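Local coordinates for DUF724 domain-containing protein 6-like (Raphanus sativus, PDB 5ZWX) that binds the heterochromatic histone mark H3K9me2 through its Agenet domains and probably links that mark to DNA methylation, at residues 18-23 and 75-80; 37-42 and 50-55. All coordinates share one frame; numbering follows the deposited sequence.

Interaction 1 of 2, residues 18-23 and 75-80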
loop_
_atom_site.group_PDB
_atom_site.type_symbol
_atom_site.label_atom_id
_atom_site.label_comp_id
_atom_site.label_asym_id
_atom_site.label_seq_id
_atom_site.Cartn_x
_atom_site.Cartn_y
_atom_site.Cartn_z
ATOM N N ALA A 18 5.969 -6.051 13.194
ATOM C CA ALA A 18 6.449 -5.171 12.131
ATOM C C ALA A 18 5.312 -4.490 11.378
ATOM O O ALA A 18 4.353 -5.140 10.977
ATOM C CB ALA A 18 7.298 -5.935 11.147
ATOM N N ALA A 19 5.472 -3.197 11.138
ATOM C CA ALA A 19 4.557 -2.462 10.271
ATOM C C ALA A 19 4.874 -2.868 8.840
ATOM O O ALA A 19 6.039 -3.060 8.499
ATOM C CB ALA A 19 4.713 -0.970 10.458
ATOM N N VAL A 20 3.848 -2.996 8.004
ATOM C CA VAL A 20 4.033 -3.420 6.618
ATOM C C VAL A 20 2.979 -2.733 5.728
ATOM O O VAL A 20 2.020 -2.172 6.232
ATOM C CB VAL A 20 3.877 -4.960 6.452
ATOM C CG1 VAL A 20 5.037 -5.706 7.098
ATOM C CG2 VAL A 20 2.543 -5.423 7.047
ATOM N N GLU A 21 3.203 -2.796 4.420
ATOM C CA GLU A 21 2.173 -2.504 3.440
ATOM C C GLU A 21 1.768 -3.831 2.807
ATOM O O GLU A 21 2.596 -4.733 2.583
ATOM C CB GLU A 21 2.674 -1.499 2.404
ATOM C CG GLU A 21 3.184 -0.214 3.074
ATOM C CD GLU A 21 3.436 0.937 2.116
ATOM O OE1 GLU A 21 3.424 0.729 0.887
ATOM O OE2 GLU A 21 3.697 2.056 2.609
ATOM N N ILE A 22 0.476 -3.946 2.532
ATOM C CA ILE A 22 -0.120 -5.220 2.152
ATOM C C ILE A 22 -0.749 -5.078 0.789
ATOM O O ILE A 22 -1.604 -4.148 0.572
ATOM C CB ILE A 22 -1.210 -5.647 3.153
ATOM C CG1 ILE A 22 -0.651 -5.616 4.579
ATOM C CG2 ILE A 22 -1.864 -6.977 2.713
ATOM C CD1 ILE A 22 -1.675 -5.551 5.676
ATOM N N SER A 23 -0.359 -5.946 -0.139
ATOM C CA SER A 23 -1.026 -5.949 -1.445
ATOM C C SER A 23 -1.924 -7.183 -1.536
ATOM O O SER A 23 -1.729 -8.142 -0.827
ATOM C CB SER A 23 -0.009 -5.920 -2.588
ATOM O OG SER A 23 0.954 -6.941 -2.416
ATOM N N GLY A 75 5.127 -12.752 -0.355
ATOM C CA GLY A 75 5.273 -11.866 -1.499
ATOM C C GLY A 75 4.197 -10.774 -1.599
ATOM O O GLY A 75 4.306 -9.890 -2.447
ATOM N N GLN A 76 3.198 -10.822 -0.719
ATOM C CA GLN A 76 2.169 -9.759 -0.675
ATOM C C GLN A 76 2.598 -8.580 0.209
ATOM O O GLN A 76 1.936 -7.550 0.236
ATOM C CB GLN A 76 0.850 -10.312 -0.167
ATOM C CG GLN A 76 0.181 -11.229 -1.135
ATOM C CD GLN A 76 -1.133 -11.760 -0.595
ATOM O OE1 GLN A 76 -1.219 -12.919 -0.223
ATOM N NE2 GLN A 76 -2.152 -10.905 -0.519
ATOM N N LEU A 77 3.717 -8.728 0.920
ATOM C CA LEU A 77 4.092 -7.738 1.930
ATOM C C LEU A 77 5.342 -6.968 1.538
ATOM O O LEU A 77 6.223 -7.524 0.881
ATOM C CB LEU A 77 4.340 -8.421 3.283
ATOM C CG LEU A 77 3.150 -9.228 3.812
ATOM C CD1 LEU A 77 3.450 -9.887 5.165
ATOM C CD2 LEU A 77 1.914 -8.312 3.903
ATOM N N ARG A 78 5.405 -5.703 1.943
ATOM C CA ARG A 78 6.652 -4.944 1.846
ATOM C C ARG A 78 6.752 -4.015 3.039
ATOM O O ARG A 78 5.782 -3.872 3.774
ATOM C CB ARG A 78 6.734 -4.187 0.532
ATOM C CG ARG A 78 5.700 -3.004 0.453
ATOM C CD ARG A 78 5.696 -2.376 -0.935
ATOM N NE ARG A 78 5.107 -1.015 -0.862
ATOM C CZ ARG A 78 5.179 -0.118 -1.850
ATOM N NH1 ARG A 78 5.780 -0.433 -2.994
ATOM N NH2 ARG A 78 4.655 1.092 -1.690
ATOM N N PRO A 79 7.942 -3.421 3.295
ATOM C CA PRO A 79 7.986 -2.558 4.461
ATOM C C PRO A 79 7.207 -1.269 4.167
ATOM O O PRO A 79 6.933 -1.037 2.995
ATOM C CB PRO A 79 9.507 -2.279 4.657
ATOM C CG PRO A 79 10.206 -3.247 3.776
ATOM C CD PRO A 79 9.256 -3.514 2.634
ATOM N N PRO A 80 6.893 -0.473 5.193
ATOM C CA PRO A 80 6.361 0.879 4.969
ATOM C C PRO A 80 7.221 1.655 3.985
ATOM O O PRO A 80 8.434 1.596 4.045
ATOM C CB PRO A 80 6.437 1.524 6.351
ATOM C CG PRO A 80 6.455 0.390 7.297
ATOM C CD PRO A 80 7.211 -0.687 6.617
#

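Interaction 2 of 2, residues 37-42 and 50-55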
loop_
_atom_site.group_PDB
_atom_site.type_symbol
_atom_site.label_atom_id
_atom_site.label_comp_id
_atom_site.label_asym_id
_atom_site.label_seq_id
_atom_site.Cartn_x
_atom_site.Cartn_y
_atom_site.Cartn_z
ATOM N N LYS A 37 0.026 -4.488 10.160
ATOM C CA LYS A 37 1.147 -4.982 10.959
ATOM C C LYS A 37 1.192 -6.505 10.942
ATOM O O LYS A 37 0.169 -7.163 10.782
ATOM C CB LYS A 37 1.047 -4.452 12.390
ATOM C CG LYS A 37 -0.132 -4.994 13.181
ATOM C CD LYS A 37 0.112 -4.848 14.683
ATOM C CE LYS A 37 -0.672 -5.887 15.479
ATOM N NZ LYS A 37 -1.620 -5.301 16.466
ATOM N N VAL A 38 2.381 -7.070 11.120
ATOM C CA VAL A 38 2.502 -8.511 11.150
ATOM C C VAL A 38 2.031 -9.054 12.494
ATOM O O VAL A 38 2.462 -8.591 13.554
ATOM C CB VAL A 38 3.958 -8.945 10.907
ATOM C CG1 VAL A 38 4.079 -10.466 11.042
ATOM C CG2 VAL A 38 4.433 -8.453 9.528
ATOM N N VAL A 39 1.159 -10.051 12.454
ATOM C CA VAL A 39 0.740 -10.753 13.669
ATOM C C VAL A 39 1.516 -12.056 13.886
ATOM O O VAL A 39 1.872 -12.396 15.019
ATOM C CB VAL A 39 -0.771 -11.058 13.631
ATOM C CG1 VAL A 39 -1.192 -11.855 14.856
ATOM C CG2 VAL A 39 -1.536 -9.776 13.569
ATOM N N ALA A 40 1.795 -12.780 12.809
ATOM C CA ALA A 40 2.532 -14.032 12.938
ATOM C C ALA A 40 3.308 -14.342 11.668
ATOM O O ALA A 40 2.872 -13.983 10.561
ATOM C CB ALA A 40 1.581 -15.177 13.277
ATOM N N VAL A 41 4.457 -15.010 11.828
ATOM C CA VAL A 41 5.258 -15.411 10.677
ATOM C C VAL A 41 5.622 -16.889 10.769
ATOM O O VAL A 41 5.499 -17.488 11.830
ATOM C CB VAL A 41 6.557 -14.573 10.546
ATOM C CG1 VAL A 41 6.240 -13.065 10.449
ATOM C CG2 VAL A 41 7.518 -14.898 11.678
ATOM N N PRO A 42 6.020 -17.496 9.645
ATOM C CA PRO A 42 6.510 -18.876 9.760
ATOM C C PRO A 42 7.757 -18.892 10.619
ATOM O O PRO A 42 8.672 -18.097 10.405
ATOM C CB PRO A 42 6.822 -19.271 8.314
ATOM C CG PRO A 42 5.924 -18.381 7.493
ATOM C CD PRO A 42 5.862 -17.076 8.244
ATOM N N LYS A 50 3.067 -19.104 5.174
ATOM C CA LYS A 50 2.333 -17.844 5.143
ATOM C C LYS A 50 2.460 -17.005 6.418
ATOM O O LYS A 50 2.888 -17.492 7.456
ATOM C CB LYS A 50 0.870 -18.141 4.838
ATOM C CG LYS A 50 0.695 -18.656 3.421
ATOM C CD LYS A 50 -0.687 -19.202 3.169
ATOM C CE LYS A 50 -0.794 -19.703 1.738
ATOM N NZ LYS A 50 0.328 -20.628 1.407
ATOM N N CYS A 51 2.092 -15.732 6.309
ATOM C CA CYS A 51 2.120 -14.787 7.421
ATOM C C CYS A 51 0.700 -14.399 7.751
ATOM O O CYS A 51 -0.135 -14.419 6.879
ATOM C CB CYS A 51 2.915 -13.521 7.054
ATOM S SG CYS A 51 4.689 -13.876 6.819
ATOM N N GLU A 52 0.417 -14.043 8.994
ATOM C CA GLU A 52 -0.863 -13.423 9.283
ATOM C C GLU A 52 -0.623 -11.940 9.527
ATOM O O GLU A 52 0.340 -11.577 10.202
ATOM C CB GLU A 52 -1.529 -14.083 10.481
ATOM C CG GLU A 52 -2.922 -13.542 10.787
ATOM C CD GLU A 52 -3.496 -14.159 12.037
ATOM O OE1 GLU A 52 -2.736 -14.870 12.716
ATOM O OE2 GLU A 52 -4.685 -13.931 12.347
ATOM N N VAL A 53 -1.485 -11.090 8.975
ATOM C CA VAL A 53 -1.378 -9.640 9.151
ATOM C C VAL A 53 -2.695 -9.077 9.639
ATOM O O VAL A 53 -3.755 -9.689 9.456
ATOM C CB VAL A 53 -0.980 -8.882 7.845
ATOM C CG1 VAL A 53 0.396 -9.325 7.364
ATOM C CG2 VAL A 53 -2.043 -9.056 6.733
ATOM N N GLU A 54 -2.603 -7.930 10.307
ATOM C CA GLU A 54 -3.778 -7.166 10.731
ATOM C C GLU A 54 -3.789 -5.830 10.032
ATOM O O GLU A 54 -2.796 -5.112 10.081
ATOM C CB GLU A 54 -3.763 -6.953 12.242
ATOM C CG GLU A 54 -4.914 -6.105 12.748
ATOM C CD GLU A 54 -4.891 -5.959 14.254
ATOM O OE1 GLU A 54 -4.289 -4.979 14.740
ATOM O OE2 GLU A 54 -5.463 -6.832 14.946
ATOM N N TYR A 55 -4.902 -5.484 9.383
ATOM C CA TYR A 55 -4.996 -4.200 8.702
ATOM C C TYR A 55 -5.204 -3.068 9.689
ATOM O O TYR A 55 -5.866 -3.239 10.706
ATOM C CB TYR A 55 -6.146 -4.197 7.683
ATOM C CG TYR A 55 -5.904 -5.089 6.494
ATOM C CD1 TYR A 55 -5.917 -6.478 6.621
ATOM C CD2 TYR A 55 -5.643 -4.551 5.251
ATOM C CE1 TYR A 55 -5.690 -7.285 5.535
ATOM C CE2 TYR A 55 -5.420 -5.357 4.152
ATOM C CZ TYR A 55 -5.455 -6.718 4.297
ATOM O OH TYR A 55 -5.234 -7.504 3.195
#

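Interaction 1 of 2, residues 18-23 and 75-80
Strand 19-22 meets the short strand 77-78 in an antiparallel pairing, where the Agenet domain brings its closing strand back to its first one. Glu21 and Arg78 form the hydrogen-bonded pair, with Glu21 N to Arg78 O at 2.9 Å. Their buried side chains make the tightest part of the contact, crossing obliquely with carboxylate and guanidinium planes 39° apart. Arg78 presents its NE edge, and both NE (3.0 Å) and NH2 (2.9 Å) donate to the same Glu21 OE1. NH2 meets the syn lone pair of that oxygen, whereas NE arrives from above the carboxylate plane. Beyond the segments, Glu21 OE2 takes Arg140 and the backbone N of Ala81, while Arg78 NH1 bonds Arg143 O and the guanidinium makes a cation-pi contact with Trp33. On the other face, Ile22 CG1 packs alongside Leu77 CD2 at 3.8 Å.

The contact loosens at the exposed Ala19-Pro80 end, where the two residues touch through CB and CG at 3.9 Å. The Ser23-Gln76 end, though partly exposed, is well bonded: Gln76 O accepts from both Ser23 N and Ser23 OG, the latter from above the carbonyl plane. Gln76, extended beyond CG, returns NE2 to Ser23 O at 2.8 Å.

An alanine in place of Glu21 would remove the carboxylate and would probably leave Arg78 and Arg140, whose NH2 groups lie close together, without the negative charge between them. With three donor groups besides Ala81 N drawn to it, this carboxylate is likely to stay ionised despite its burial.

Interaction 2 of 2, residues 37-42 and 50-55
Glu54, Lys37 and Glu52 bury the most surface where strand 32-40 pairs with strand 51-55 in an antiparallel hairpin. Lys37 and Glu54 form a hydrogen-bonded pair, linked by Lys37 N to Glu54 O and Glu54 N to Lys37 O, each 2.9 Å. Their side chains run side by side on the same face. Lys37 has CG between backbone N and carbonyl carbon (chi1 67°) and bends at its last torsion, so that NZ lies 3.2 Å from Glu54 OE1 in a salt bridge. The ammonium meets that oxygen from well above the carboxylate plane, and Arg69 is the stronger partner, taking Glu54 OE2 through its NE. Val39 CG2 crosses over the Glu54 stem, 3.8 Å from CB.

Glu52 works mainly through its backbone. Its carbonyl oxygen accepts from Val39 N (2.8 Å) and Ala40 N (3.2 Å), a classic beta bulge in which Val39 takes a helix-like psi of -38°. Glu52 itself extends alongside Val39, OE1 lying 4.0 Å from Val39 CG1. Past the bulge, Cys51 SG packs at 3.7 Å against Pro42 CD and also touches Val41 CG1.

The bulge shifts the register by one residue, and the shared acceptor, Glu52 O, keeps the N-H groups of both Val39 and Ala40 bonded. With Lys37 on OE1 and Arg69 on OE2, the Glu54 carboxylate is likely to remain charged.

In the fold
Both contacts belong to one antiparallel sheet and lie within the Agenet domain, a member of the SH3 clan. Strands 19-22 and 32-40 are neighbours in that sheet, and Ala18 O, just before the first, probably accepts a hydrogen bond from Val38 N. Interaction 1 is nearer the middle of the chain (centre about 7 Å from the chain's centre, against about 15 Å), but both are only partly buried. Apolar side chains from both share an interior, where Ile22 reaches Val53 and Tyr55, and Leu77 reaches Cys51 and Val53. The ion pair of interaction 1 is buried and tied to strand 139-146, whereas that of interaction 2 includes an exposed lysine. Tyr55 also packs on a basic side chain of the bound peptide.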